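Local coordinates for LanC-like protein GCR2 (Arabidopsis thaliana, PDB 3T33), which may play a role in abscisic acid signalling and carries a zinc ion, as a plant member of the LanC-like protein family, at residues E50-Y55 / L400-P405; K60-W65 / E390-M395; S364-K369 / G377-G382. All coordinates share one frame; numbering follows the deposited sequence.

Contact 1 (E50-Y55 / L400-P405)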
ATOM      1  N   GLU A  50      14.870   3.972  15.412  1.00 33.91           N
ATOM      2  CA  GLU A  50      14.736   3.223  16.652  1.00 35.39           C
ATOM      3  C   GLU A  50      13.526   3.650  17.501  1.00 35.58           C
ATOM      4  O   GLU A  50      12.779   2.808  18.011  1.00 36.10           O
ATOM      5  CB  GLU A  50      16.004   3.324  17.459  1.00 35.54           C
ATOM      6  CG  GLU A  50      15.932   2.433  18.679  1.00 45.71           C
ATOM      7  CD  GLU A  50      17.117   2.602  19.632  1.00 57.66           C
ATOM      8  OE1 GLU A  50      18.243   2.947  19.163  1.00 61.73           O
ATOM      9  OE2 GLU A  50      16.910   2.357  20.864  1.00 65.15           O
ATOM     10  N   LYS A  51      13.303   4.951  17.631  1.00 34.51           N
ATOM     11  CA  LYS A  51      12.135   5.417  18.329  1.00 34.90           C
ATOM     12  C   LYS A  51      10.842   4.924  17.672  1.00 35.59           C
ATOM     13  O   LYS A  51       9.936   4.487  18.377  1.00 35.27           O
ATOM     14  CB  LYS A  51      12.101   6.937  18.391  1.00 34.05           C
ATOM     15  CG  LYS A  51      11.082   7.422  19.352  1.00 37.35           C
ATOM     16  CD  LYS A  51      11.073   8.987  19.508  1.00 39.57           C
ATOM     17  CE  LYS A  51      12.276   9.536  20.250  1.00 40.26           C
ATOM     18  NZ  LYS A  51      12.403   8.970  21.663  1.00 41.93           N
ATOM     19  N   LEU A  52      10.740   5.007  16.336  1.00 34.91           N
ATOM     20  CA  LEU A  52       9.481   4.600  15.680  1.00 35.53           C
ATOM     21  C   LEU A  52       9.282   3.086  15.821  1.00 34.67           C
ATOM     22  O   LEU A  52       8.153   2.575  15.910  1.00 35.72           O
ATOM     23  CB  LEU A  52       9.535   4.904  14.172  1.00 35.35           C
ATOM     24  CG  LEU A  52       8.837   6.102  13.603  1.00 36.34           C
ATOM     25  CD1 LEU A  52       8.983   7.277  14.510  1.00 36.78           C
ATOM     26  CD2 LEU A  52       9.407   6.336  12.242  1.00 35.24           C
ATOM     27  N   HIS A  53      10.388   2.381  15.787  1.00 33.29           N
ATOM     28  CA  HIS A  53      10.383   0.966  15.985  1.00 34.18           C
ATOM     29  C   HIS A  53       9.778   0.571  17.355  1.00 33.66           C
ATOM     30  O   HIS A  53       8.890  -0.274  17.403  1.00 33.61           O
ATOM     31  CB  HIS A  53      11.765   0.423  15.791  1.00 33.12           C
ATOM     32  CG  HIS A  53      11.857  -1.034  16.069  1.00 37.74           C
ATOM     33  ND1 HIS A  53      11.378  -1.988  15.190  1.00 41.08           N
ATOM     34  CD2 HIS A  53      12.385  -1.708  17.114  1.00 37.50           C
ATOM     35  CE1 HIS A  53      11.608  -3.192  15.690  1.00 40.60           C
ATOM     36  NE2 HIS A  53      12.205  -3.049  16.861  1.00 41.26           N
ATOM     37  N   ARG A  54      10.176   1.250  18.432  1.00 33.59           N
ATOM     38  CA  ARG A  54       9.650   0.947  19.765  1.00 33.41           C
ATOM     39  C   ARG A  54       8.178   1.235  19.853  1.00 33.53           C
ATOM     40  O   ARG A  54       7.430   0.454  20.431  1.00 32.55           O
ATOM     41  CB  ARG A  54      10.413   1.709  20.854  1.00 33.84           C
ATOM     42  CG  ARG A  54      11.876   1.202  20.976  1.00 37.16           C
ATOM     43  CD  ARG A  54      11.900  -0.134  21.699  1.00 43.42           C
ATOM     44  NE  ARG A  54      12.844  -1.139  21.195  1.00 49.74           N
ATOM     45  CZ  ARG A  54      12.796  -2.433  21.565  1.00 51.97           C
ATOM     46  NH1 ARG A  54      11.880  -2.857  22.450  1.00 49.49           N
ATOM     47  NH2 ARG A  54      13.669  -3.307  21.070  1.00 52.97           N
ATOM     48  N   TYR A  55       7.767   2.360  19.268  1.00 33.32           N
ATOM     49  CA  TYR A  55       6.359   2.716  19.166  1.00 34.00           C
ATOM     50  C   TYR A  55       5.572   1.662  18.384  1.00 33.22           C
ATOM     51  O   TYR A  55       4.490   1.300  18.760  1.00 32.00           O
ATOM     52  CB  TYR A  55       6.183   4.044  18.421  1.00 34.08           C
ATOM     53  CG  TYR A  55       4.828   4.601  18.701  1.00 38.32           C
ATOM     54  CD1 TYR A  55       4.484   4.942  19.999  1.00 44.17           C
ATOM     55  CD2 TYR A  55       3.877   4.798  17.688  1.00 42.09           C
ATOM     56  CE1 TYR A  55       3.240   5.472  20.301  1.00 46.42           C
ATOM     57  CE2 TYR A  55       2.612   5.338  17.978  1.00 41.19           C
ATOM     58  CZ  TYR A  55       2.306   5.661  19.296  1.00 46.01           C
ATOM     59  OH  TYR A  55       1.081   6.179  19.684  1.00 49.74           O
ATOM     60  N   LEU A 400       7.190   0.183  11.131  1.00 30.00           N
ATOM     61  CA  LEU A 400       8.178  -0.869  10.944  1.00 29.91           C
ATOM     62  C   LEU A 400       8.933  -0.705   9.631  1.00 30.25           C
ATOM     63  O   LEU A 400      10.153  -0.966   9.547  1.00 30.14           O
ATOM     64  CB  LEU A 400       7.474  -2.225  10.974  1.00 30.22           C
ATOM     65  CG  LEU A 400       6.958  -2.581  12.382  1.00 31.31           C
ATOM     66  CD1 LEU A 400       6.100  -3.850  12.373  1.00 32.50           C
ATOM     67  CD2 LEU A 400       8.122  -2.723  13.418  1.00 29.78           C
ATOM     68  N   ASP A 401       8.223  -0.290   8.584  1.00 28.71           N
ATOM     69  CA  ASP A 401       8.835  -0.205   7.238  1.00 29.92           C
ATOM     70  C   ASP A 401       9.832   1.032   7.176  1.00 31.23           C
ATOM     71  O   ASP A 401      10.748   1.087   6.320  1.00 30.44           O
ATOM     72  CB  ASP A 401       7.717  -0.089   6.202  1.00 28.95           C
ATOM     73  CG  ASP A 401       7.765  -1.126   5.128  1.00 30.43           C
ATOM     74  OD1 ASP A 401       8.753  -1.885   5.006  1.00 31.86           O
ATOM     75  OD2 ASP A 401       6.767  -1.170   4.354  1.00 29.83           O
ATOM     76  N   MET A 402       9.642   2.020   8.072  1.00 31.52           N
ATOM     77  CA  MET A 402      10.626   3.137   8.200  1.00 32.84           C
ATOM     78  C   MET A 402      12.006   2.682   8.699  1.00 34.19           C
ATOM     79  O   MET A 402      13.007   3.349   8.489  1.00 34.87           O
ATOM     80  CB  MET A 402      10.131   4.255   9.091  1.00 32.78           C
ATOM     81  CG  MET A 402       8.835   4.934   8.668  1.00 34.55           C
ATOM     82  SD  MET A 402       9.047   6.036   7.254  1.00 36.52           S
ATOM     83  CE  MET A 402       9.861   7.400   8.086  1.00 34.31           C
ATOM     84  N   ASN A 403      12.074   1.532   9.332  1.00 34.98           N
ATOM     85  CA  ASN A 403      13.345   1.041   9.758  1.00 36.88           C
ATOM     86  C   ASN A 403      14.319   0.901   8.591  1.00 37.08           C
ATOM     87  O   ASN A 403      15.522   1.090   8.791  1.00 35.86           O
ATOM     88  CB  ASN A 403      13.192  -0.297  10.459  1.00 37.58           C
ATOM     89  CG  ASN A 403      14.270  -0.521  11.474  1.00 45.01           C
ATOM     90  OD1 ASN A 403      14.267   0.112  12.544  1.00 49.64           O
ATOM     91  ND2 ASN A 403      15.252  -1.393  11.129  1.00 48.12           N
ATOM     92  N   ASP A 404      13.809   0.582   7.377  1.00 35.19           N
ATOM     93  CA  ASP A 404      14.689   0.383   6.242  1.00 33.53           C
ATOM     94  C   ASP A 404      13.992   0.994   5.015  1.00 32.37           C
ATOM     95  O   ASP A 404      13.417   0.288   4.172  1.00 32.92           O
ATOM     96  CB  ASP A 404      15.038  -1.099   6.087  1.00 33.35           C
ATOM     97  CG  ASP A 404      16.191  -1.352   5.082  1.00 36.95           C
ATOM     98  OD1 ASP A 404      16.772  -0.403   4.490  1.00 42.69           O
ATOM     99  OD2 ASP A 404      16.523  -2.515   4.874  1.00 39.33           O
ATOM    100  N   PRO A 405      13.983   2.324   4.960  1.00 30.50           N
ATOM    101  CA  PRO A 405      13.012   3.057   4.152  1.00 29.82           C
ATOM    102  C   PRO A 405      13.134   2.806   2.650  1.00 30.36           C
ATOM    103  O   PRO A 405      12.113   2.884   1.930  1.00 30.36           O
ATOM    104  CB  PRO A 405      13.249   4.534   4.525  1.00 30.52           C
ATOM    105  CG  PRO A 405      14.533   4.565   5.383  1.00 28.70           C
ATOM    106  CD  PRO A 405      14.867   3.188   5.792  1.00 30.46           C
TER

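Contact 2 (K60-W65 / E390-M395)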
ATOM      1  N   LYS A  60       1.795  -2.832  17.502  1.00 35.69           N
ATOM      2  CA  LYS A  60       1.719  -4.235  17.114  1.00 36.35           C
ATOM      3  C   LYS A  60       1.142  -5.084  18.241  1.00 37.98           C
ATOM      4  O   LYS A  60       0.226  -5.877  18.027  1.00 38.20           O
ATOM      5  CB  LYS A  60       3.100  -4.757  16.717  1.00 34.78           C
ATOM      6  CG  LYS A  60       3.133  -6.241  16.389  1.00 33.97           C
ATOM      7  CD  LYS A  60       4.560  -6.754  16.289  1.00 33.66           C
ATOM      8  CE  LYS A  60       5.072  -7.235  17.637  1.00 36.98           C
ATOM      9  NZ  LYS A  60       6.157  -8.243  17.492  1.00 37.60           N
ATOM     10  N   ASP A  61       1.683  -4.909  19.443  1.00 38.52           N
ATOM     11  CA  ASP A  61       1.217  -5.652  20.607  1.00 40.37           C
ATOM     12  C   ASP A  61      -0.262  -5.388  20.869  1.00 39.06           C
ATOM     13  O   ASP A  61      -1.037  -6.314  21.104  1.00 40.10           O
ATOM     14  CB  ASP A  61       2.043  -5.288  21.841  1.00 41.40           C
ATOM     15  CG  ASP A  61       3.354  -6.046  21.910  1.00 44.92           C
ATOM     16  OD1 ASP A  61       3.691  -6.743  20.930  1.00 47.30           O
ATOM     17  OD2 ASP A  61       4.047  -5.945  22.944  1.00 52.49           O
ATOM     18  N   LYS A  62      -0.646  -4.116  20.824  1.00 38.80           N
ATOM     19  CA  LYS A  62      -2.034  -3.727  21.048  1.00 38.79           C
ATOM     20  C   LYS A  62      -2.954  -4.382  20.023  1.00 39.26           C
ATOM     21  O   LYS A  62      -4.036  -4.861  20.363  1.00 39.96           O
ATOM     22  CB  LYS A  62      -2.180  -2.205  20.989  1.00 38.79           C
ATOM     23  CG  LYS A  62      -3.618  -1.717  21.048  1.00 37.28           C
ATOM     24  CD  LYS A  62      -4.295  -2.149  22.339  1.00 42.39           C
ATOM     25  CE  LYS A  62      -5.427  -1.205  22.712  1.00 41.76           C
ATOM     26  NZ  LYS A  62      -6.395  -1.840  23.647  1.00 46.01           N
ATOM     27  N   VAL A  63      -2.518  -4.398  18.768  1.00 37.24           N
ATOM     28  CA  VAL A  63      -3.295  -5.000  17.695  1.00 35.63           C
ATOM     29  C   VAL A  63      -3.452  -6.523  17.887  1.00 35.54           C
ATOM     30  O   VAL A  63      -4.533  -7.027  17.721  1.00 35.18           O
ATOM     31  CB  VAL A  63      -2.691  -4.693  16.284  1.00 36.11           C
ATOM     32  CG1 VAL A  63      -3.473  -5.474  15.187  1.00 35.56           C
ATOM     33  CG2 VAL A  63      -2.765  -3.215  15.992  1.00 30.39           C
ATOM     34  N   VAL A  64      -2.364  -7.225  18.231  1.00 34.87           N
ATOM     35  CA  VAL A  64      -2.402  -8.642  18.596  1.00 35.21           C
ATOM     36  C   VAL A  64      -3.318  -8.888  19.793  1.00 35.97           C
ATOM     37  O   VAL A  64      -4.102  -9.828  19.759  1.00 36.29           O
ATOM     38  CB  VAL A  64      -1.017  -9.234  18.880  1.00 34.82           C
ATOM     39  CG1 VAL A  64      -1.125 -10.679  19.382  1.00 33.33           C
ATOM     40  CG2 VAL A  64      -0.175  -9.219  17.605  1.00 33.54           C
ATOM     41  N   TRP A  65      -3.275  -8.013  20.806  1.00 36.25           N
ATOM     42  CA  TRP A  65      -4.195  -8.145  21.938  1.00 36.56           C
ATOM     43  C   TRP A  65      -5.662  -8.206  21.493  1.00 36.88           C
ATOM     44  O   TRP A  65      -6.363  -9.142  21.832  1.00 36.26           O
ATOM     45  CB  TRP A  65      -4.004  -7.074  23.002  1.00 35.80           C
ATOM     46  CG  TRP A  65      -4.811  -7.414  24.203  1.00 37.85           C
ATOM     47  CD1 TRP A  65      -5.952  -6.784  24.647  1.00 39.29           C
ATOM     48  CD2 TRP A  65      -4.594  -8.518  25.088  1.00 35.45           C
ATOM     49  NE1 TRP A  65      -6.435  -7.422  25.756  1.00 39.41           N
ATOM     50  CE2 TRP A  65      -5.627  -8.497  26.041  1.00 37.06           C
ATOM     51  CE3 TRP A  65      -3.609  -9.527  25.173  1.00 37.11           C
ATOM     52  CZ2 TRP A  65      -5.713  -9.445  27.068  1.00 33.10           C
ATOM     53  CZ3 TRP A  65      -3.699 -10.472  26.211  1.00 35.34           C
ATOM     54  CH2 TRP A  65      -4.735 -10.410  27.135  1.00 33.02           C
ATOM     55  N   GLU A 390      -7.420   0.214   7.808  1.00 30.35           N
ATOM     56  CA  GLU A 390      -8.230   1.312   8.313  1.00 30.67           C
ATOM     57  C   GLU A 390      -7.729   1.768   9.644  1.00 30.38           C
ATOM     58  O   GLU A 390      -7.797   2.969   9.958  1.00 30.08           O
ATOM     59  CB  GLU A 390      -9.670   0.878   8.500  1.00 30.97           C
ATOM     60  CG  GLU A 390     -10.451   0.744   7.205  1.00 35.95           C
ATOM     61  CD  GLU A 390     -11.923   0.278   7.398  1.00 40.65           C
ATOM     62  OE1 GLU A 390     -12.294  -0.165   8.531  1.00 41.20           O
ATOM     63  OE2 GLU A 390     -12.692   0.359   6.392  1.00 40.86           O
ATOM     64  N   GLY A 391      -7.288   0.810  10.457  1.00 29.99           N
ATOM     65  CA  GLY A 391      -6.891   1.134  11.833  1.00 30.04           C
ATOM     66  C   GLY A 391      -5.381   1.247  12.071  1.00 30.17           C
ATOM     67  O   GLY A 391      -4.594   1.509  11.126  1.00 29.35           O
ATOM     68  N   ILE A 392      -4.983   1.025  13.323  1.00 29.10           N
ATOM     69  CA  ILE A 392      -3.640   1.330  13.720  1.00 29.10           C
ATOM     70  C   ILE A 392      -2.708   0.214  13.323  1.00 28.69           C
ATOM     71  O   ILE A 392      -1.492   0.366  13.396  1.00 29.33           O
ATOM     72  CB  ILE A 392      -3.484   1.648  15.251  1.00 29.11           C
ATOM     73  CG1 ILE A 392      -3.881   0.460  16.142  1.00 28.60           C
ATOM     74  CG2 ILE A 392      -4.278   2.835  15.611  1.00 31.03           C
ATOM     75  CD1 ILE A 392      -3.648   0.678  17.618  1.00 32.23           C
ATOM     76  N   GLY A 393      -3.268  -0.934  12.967  1.00 29.42           N
ATOM     77  CA  GLY A 393      -2.452  -2.025  12.362  1.00 28.40           C
ATOM     78  C   GLY A 393      -1.548  -1.465  11.250  1.00 27.81           C
ATOM     79  O   GLY A 393      -0.384  -1.822  11.150  1.00 28.16           O
ATOM     80  N   GLY A 394      -2.081  -0.573  10.421  1.00 27.40           N
ATOM     81  CA  GLY A 394      -1.371  -0.079   9.218  1.00 27.80           C
ATOM     82  C   GLY A 394      -0.319   0.990   9.565  1.00 28.69           C
ATOM     83  O   GLY A 394       0.735   1.169   8.846  1.00 28.49           O
ATOM     84  N   MET A 395      -0.589   1.681  10.652  1.00 28.43           N
ATOM     85  CA  MET A 395       0.386   2.657  11.245  1.00 30.91           C
ATOM     86  C   MET A 395       1.546   1.897  11.771  1.00 30.50           C
ATOM     87  O   MET A 395       2.671   2.250  11.474  1.00 31.36           O
ATOM     88  CB  MET A 395      -0.250   3.450  12.373  1.00 30.03           C
ATOM     89  CG  MET A 395       0.617   4.597  12.892  1.00 36.05           C
ATOM     90  SD  MET A 395      -0.204   5.493  14.207  1.00 42.62           S
ATOM     91  CE  MET A 395       1.172   6.440  14.872  1.00 51.07           C
TER

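Contact 3 (S364-K369 / G377-G382)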
ATOM      1  N   SER A 364       6.483  11.285  11.974  1.00 28.27           N
ATOM      2  CA  SER A 364       6.581  12.064  13.221  1.00 27.77           C
ATOM      3  C   SER A 364       5.294  12.666  13.615  1.00 28.33           C
ATOM      4  O   SER A 364       4.943  12.611  14.804  1.00 28.71           O
ATOM      5  CB  SER A 364       7.632  13.146  13.103  1.00 27.21           C
ATOM      6  OG  SER A 364       8.818  12.530  12.670  1.00 26.84           O
ATOM      7  N   PHE A 365       4.546  13.213  12.645  1.00 29.66           N
ATOM      8  CA  PHE A 365       3.215  13.747  12.951  1.00 31.33           C
ATOM      9  C   PHE A 365       2.352  12.701  13.640  1.00 33.60           C
ATOM     10  O   PHE A 365       1.813  12.934  14.745  1.00 33.96           O
ATOM     11  CB  PHE A 365       2.509  14.234  11.688  1.00 31.48           C
ATOM     12  CG  PHE A 365       1.103  14.793  11.958  1.00 33.49           C
ATOM     13  CD1 PHE A 365      -0.023  13.970  11.894  1.00 29.69           C
ATOM     14  CD2 PHE A 365       0.924  16.143  12.269  1.00 31.88           C
ATOM     15  CE1 PHE A 365      -1.327  14.493  12.185  1.00 35.64           C
ATOM     16  CE2 PHE A 365      -0.358  16.663  12.541  1.00 31.63           C
ATOM     17  CZ  PHE A 365      -1.473  15.841  12.499  1.00 33.30           C
ATOM     18  N   LEU A 366       2.235  11.524  13.003  1.00 34.02           N
ATOM     19  CA  LEU A 366       1.502  10.423  13.614  1.00 34.28           C
ATOM     20  C   LEU A 366       2.013  10.012  14.985  1.00 35.64           C
ATOM     21  O   LEU A 366       1.223   9.801  15.914  1.00 35.47           O
ATOM     22  CB  LEU A 366       1.527   9.171  12.710  1.00 34.17           C
ATOM     23  CG  LEU A 366       0.557   9.196  11.562  1.00 31.42           C
ATOM     24  CD1 LEU A 366       0.880   8.032  10.696  1.00 33.14           C
ATOM     25  CD2 LEU A 366      -0.839   9.074  12.170  1.00 32.45           C
ATOM     26  N   LEU A 367       3.306   9.826  15.143  1.00 36.17           N
ATOM     27  CA  LEU A 367       3.743   9.440  16.490  1.00 37.97           C
ATOM     28  C   LEU A 367       3.458  10.513  17.544  1.00 38.28           C
ATOM     29  O   LEU A 367       3.049  10.217  18.691  1.00 37.73           O
ATOM     30  CB  LEU A 367       5.208   9.110  16.489  1.00 39.20           C
ATOM     31  CG  LEU A 367       5.873   8.515  17.741  1.00 42.86           C
ATOM     32  CD1 LEU A 367       6.980   7.633  17.262  1.00 45.92           C
ATOM     33  CD2 LEU A 367       6.487   9.562  18.637  1.00 46.06           C
ATOM     34  N   ASP A 368       3.646  11.772  17.165  1.00 38.80           N
ATOM     35  CA  ASP A 368       3.543  12.853  18.156  1.00 38.55           C
ATOM     36  C   ASP A 368       2.074  13.157  18.523  1.00 38.34           C
ATOM     37  O   ASP A 368       1.749  13.414  19.692  1.00 37.20           O
ATOM     38  CB  ASP A 368       4.296  14.114  17.642  1.00 39.16           C
ATOM     39  CG  ASP A 368       4.549  15.171  18.753  1.00 40.77           C
ATOM     40  OD1 ASP A 368       5.377  14.934  19.667  1.00 43.90           O
ATOM     41  OD2 ASP A 368       3.916  16.240  18.691  1.00 44.93           O
ATOM     42  N   LYS A 369       1.193  13.052  17.534  1.00 38.06           N
ATOM     43  CA  LYS A 369      -0.130  13.629  17.645  1.00 38.88           C
ATOM     44  C   LYS A 369      -1.280  12.635  17.626  1.00 39.99           C
ATOM     45  O   LYS A 369      -2.389  12.984  18.097  1.00 40.22           O
ATOM     46  CB  LYS A 369      -0.395  14.646  16.507  1.00 38.98           C
ATOM     47  CG  LYS A 369       0.650  15.778  16.300  1.00 39.50           C
ATOM     48  CD  LYS A 369       0.638  16.827  17.403  1.00 44.03           C
ATOM     49  CE  LYS A 369       1.825  17.783  17.275  1.00 43.18           C
ATOM     50  NZ  LYS A 369       1.432  19.093  17.866  1.00 49.67           N
ATOM     51  N   GLY A 377     -11.488  12.738  18.756  1.00 60.91           N
ATOM     52  CA  GLY A 377     -12.290  12.759  17.534  1.00 59.89           C
ATOM     53  C   GLY A 377     -11.919  13.756  16.435  1.00 59.54           C
ATOM     54  O   GLY A 377     -12.718  13.957  15.515  1.00 60.25           O
ATOM     55  N   GLN A 378     -10.732  14.379  16.508  1.00 58.26           N
ATOM     56  CA  GLN A 378     -10.225  15.197  15.378  1.00 57.24           C
ATOM     57  C   GLN A 378      -9.540  14.336  14.299  1.00 55.25           C
ATOM     58  O   GLN A 378      -9.372  14.768  13.181  1.00 55.19           O
ATOM     59  CB  GLN A 378      -9.250  16.299  15.815  1.00 57.96           C
ATOM     60  CG  GLN A 378      -9.342  16.789  17.252  1.00 60.09           C
ATOM     61  CD  GLN A 378      -8.329  17.898  17.518  1.00 64.27           C
ATOM     62  OE1 GLN A 378      -8.018  18.703  16.615  1.00 62.22           O
ATOM     63  NE2 GLN A 378      -7.799  17.948  18.751  1.00 63.43           N
ATOM     64  N   MET A 379      -9.122  13.133  14.666  1.00 53.24           N
ATOM     65  CA  MET A 379      -8.634  12.136  13.710  1.00 51.54           C
ATOM     66  C   MET A 379      -9.492  10.869  13.830  1.00 50.23           C
ATOM     67  O   MET A 379      -9.754  10.352  14.918  1.00 48.30           O
ATOM     68  CB  MET A 379      -7.135  11.808  13.915  1.00 51.51           C
ATOM     69  CG  MET A 379      -6.545  10.761  12.908  1.00 49.91           C
ATOM     70  SD  MET A 379      -4.748  10.416  13.102  1.00 46.18           S
ATOM     71  CE  MET A 379      -4.060  11.919  12.440  1.00 44.66           C
ATOM     72  N   HIS A 380      -9.950  10.409  12.681  1.00 49.08           N
ATOM     73  CA  HIS A 380     -10.761   9.251  12.622  1.00 48.69           C
ATOM     74  C   HIS A 380      -9.812   8.035  12.729  1.00 47.95           C
ATOM     75  O   HIS A 380      -8.775   7.981  12.069  1.00 46.80           O
ATOM     76  CB  HIS A 380     -11.514   9.283  11.309  1.00 49.17           C
ATOM     77  CG  HIS A 380     -12.486   8.169  11.170  1.00 52.91           C
ATOM     78  ND1 HIS A 380     -12.155   6.973  10.571  1.00 56.75           N
ATOM     79  CD2 HIS A 380     -13.761   8.042  11.598  1.00 55.19           C
ATOM     80  CE1 HIS A 380     -13.206   6.169  10.597  1.00 57.88           C
ATOM     81  NE2 HIS A 380     -14.185   6.786  11.235  1.00 58.03           N
ATOM     82  N   GLY A 381     -10.131   7.094  13.609  1.00 46.87           N
ATOM     83  CA  GLY A 381      -9.221   5.982  13.835  1.00 46.74           C
ATOM     84  C   GLY A 381      -9.480   4.716  13.028  1.00 46.19           C
ATOM     85  O   GLY A 381      -8.942   3.662  13.356  1.00 45.75           O
ATOM     86  N   GLY A 382     -10.287   4.812  11.972  1.00 46.59           N
ATOM     87  CA  GLY A 382     -10.803   3.613  11.248  1.00 47.13           C
ATOM     88  C   GLY A 382     -12.095   2.985  11.832  1.00 46.41           C
ATOM     89  O   GLY A 382     -12.304   2.969  13.061  1.00 45.70           O
TER

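Contact 1 (E50-Y55 / L400-P405)
Leu52 lays one branch over the base of the Met402 side chain: its CD2 methyl rests 3.8 Å from Met402 CB and 3.9 Å from Met402 CG, while the thioether beyond bends elsewhere. Met402 meets it with the root of its chain because CG stands anti to the carbonyl carbon (chi1 -59°), and further bends at the next two torsions turn the sulfur and methyl aside. The next residue along the helix, His53, supplies the second point of touch. With CG anti to the backbone N (chi1 176°), its ring reaches the Leu400 side chain, and the CD2 methyl of Leu400 sits 3.8 Å from His53 ND1 and 4.2 Å from His53 CE1. The methyl approaches the imidazole at a slant, neither squarely over the ring nor in line with it. Backbones are nearest here too, His53 CA and Leu400 CA being 5.8 Å apart. At the margin, Asn403 OD1 lies 4.1 Å from His53 CB, a van der Waals approach to an aliphatic carbon.

The pairing joins helix 45-69 to the end region of helix 392-402. Other helices complete the surroundings: Leu52 also packs on Ala363 of helix 353-375, and Leu400 on Leu90 of helix 84-98. Polar ties lie just outside the interface, where Asp401 makes a salt bridge to Lys93 and a hydrogen bond to Tyr341, and the carbonyl of Met402 accepts a hydrogen bond from Tyr45.

As a worked case of helix packing, buried Leu52, Met402 and Leu400 form the apolar part, and His53 and Asn403, both partly exposed, lie beside them. No hydrogen bond spans the two segments, so their mutual fit depends on shape and dispersion, whereas directional bonds to neighbouring residues anchor the 400-405 end.

Contact 2 (K60-W65 / E390-M395)
Two torsions set the meeting of Val63 with Ile392 and Gly393. Val63 holds CG1 anti to its own nitrogen (chi1 174°), which leaves CG2 as the branch aimed at helix 392-402; Ile392 places CG1 between its backbone N and carbonyl carbon (chi1 62°), with CD1 extended beyond it toward Lys62. The single CG2 methyl of Val63 then serves two partners. It lies 3.8 Å from Ile392 CG1 and rests against the backbone of Gly393, 3.8 Å from the amide N and an equal 3.8 Å from the CA. The methyl therefore meets main-chain atoms in the first turn of the helix, and the Val63 and Gly393 CA atoms stand 6.2 Å apart.

Lys62 joins from the outer side. Its CG is 4.2 Å from Ile392 CD1, so only the aliphatic root takes part. A bend at chi2 (60°) carries the rest of the chain off, and the ammonium group ends in a salt bridge to Glu66 on its own helix.

The valine is enclosed further by Thr87 of helix 84-98, and Ile392 by Ile59 and Phe386. At the start of the helix, Ile392 is joined by backbone hydrogen bonding to Pro385 in the preceding loop. Gly393 is about 12 Å from the side chain of Cys333, a zinc ligand, and so well outside the first shell of the metal.

Without any hydrogen bond between the segments, the contact is held by apolar surface: one valine methyl set against an isoleucine chain and a short piece of backbone, with a lysine methylene at the margin. The Lys62 ammonium is paired with Glu66 on its own helix, which probably balances its charge away from the interface.

Contact 3 (S364-K369 / G377-G382)
The shortest polar bond here is internal to the helix: Asp368 N donates to Ser364 O at 2.8 Å, and the next bond, Lys369 N to Phe365 O, is 2.9 Å. This regular turn presents Phe365 and Leu366 to Met379, which reaches across from the loop. Met379 comes out nearly straight, CG anti to the backbone N (chi1 -179°) and the next torsion likewise extended, before a bend at chi3 (-73°) swings the terminal methyl to the phenyl ring. Met379 CE meets the ring at its edge, close to the ring plane, 3.8 Å from Phe365 CE1. The sulfur faces Leu366, with Met379 SD 4.2 Å from Leu366 CD2. One face of the Phe365 ring is roofed by the aliphatic part of Lys369, whose CG stands 4.0 Å above the ring plane toward its rim. The methionine thus spans both residues, its methyl and sulfur each taking one.

Around this small apolar cluster, Ile336 of helix 336-350 touches all three side chains, Val330 packs on Leu366 and Met379, and Phe11 meets the Phe365 ring. Backbone bonding of Met379 to Leu373 and of His380 to Lys328 and Val330 fastens the loop, so that the segment after helix 353-375 folds back along that helix and beside helix 336-350.

How the contacts relate
All three contacts belong to one helical neighbourhood, with centres about 15 Å (contacts 1 and 2), about 17 Å (1 and 3) and about 14 Å (2 and 3) apart. Contacts 1 and 2 share helices 45-69 and 392-402 and bind them at two levels; contact 3 ties helix 353-375 to the loop that follows it. Along the chain they are nested, 3 inside 2 inside 1. Tyr55 packs on Met395 between the first two, Leu52 on Leu367 between contacts 1 and 3, and Met395 on Leu366 between contacts 2 and 3. A helix from near the start of the chain is thereby joined to the last helix, consistent with the closed, ring-like all-helical barrel of LanC-like proteins.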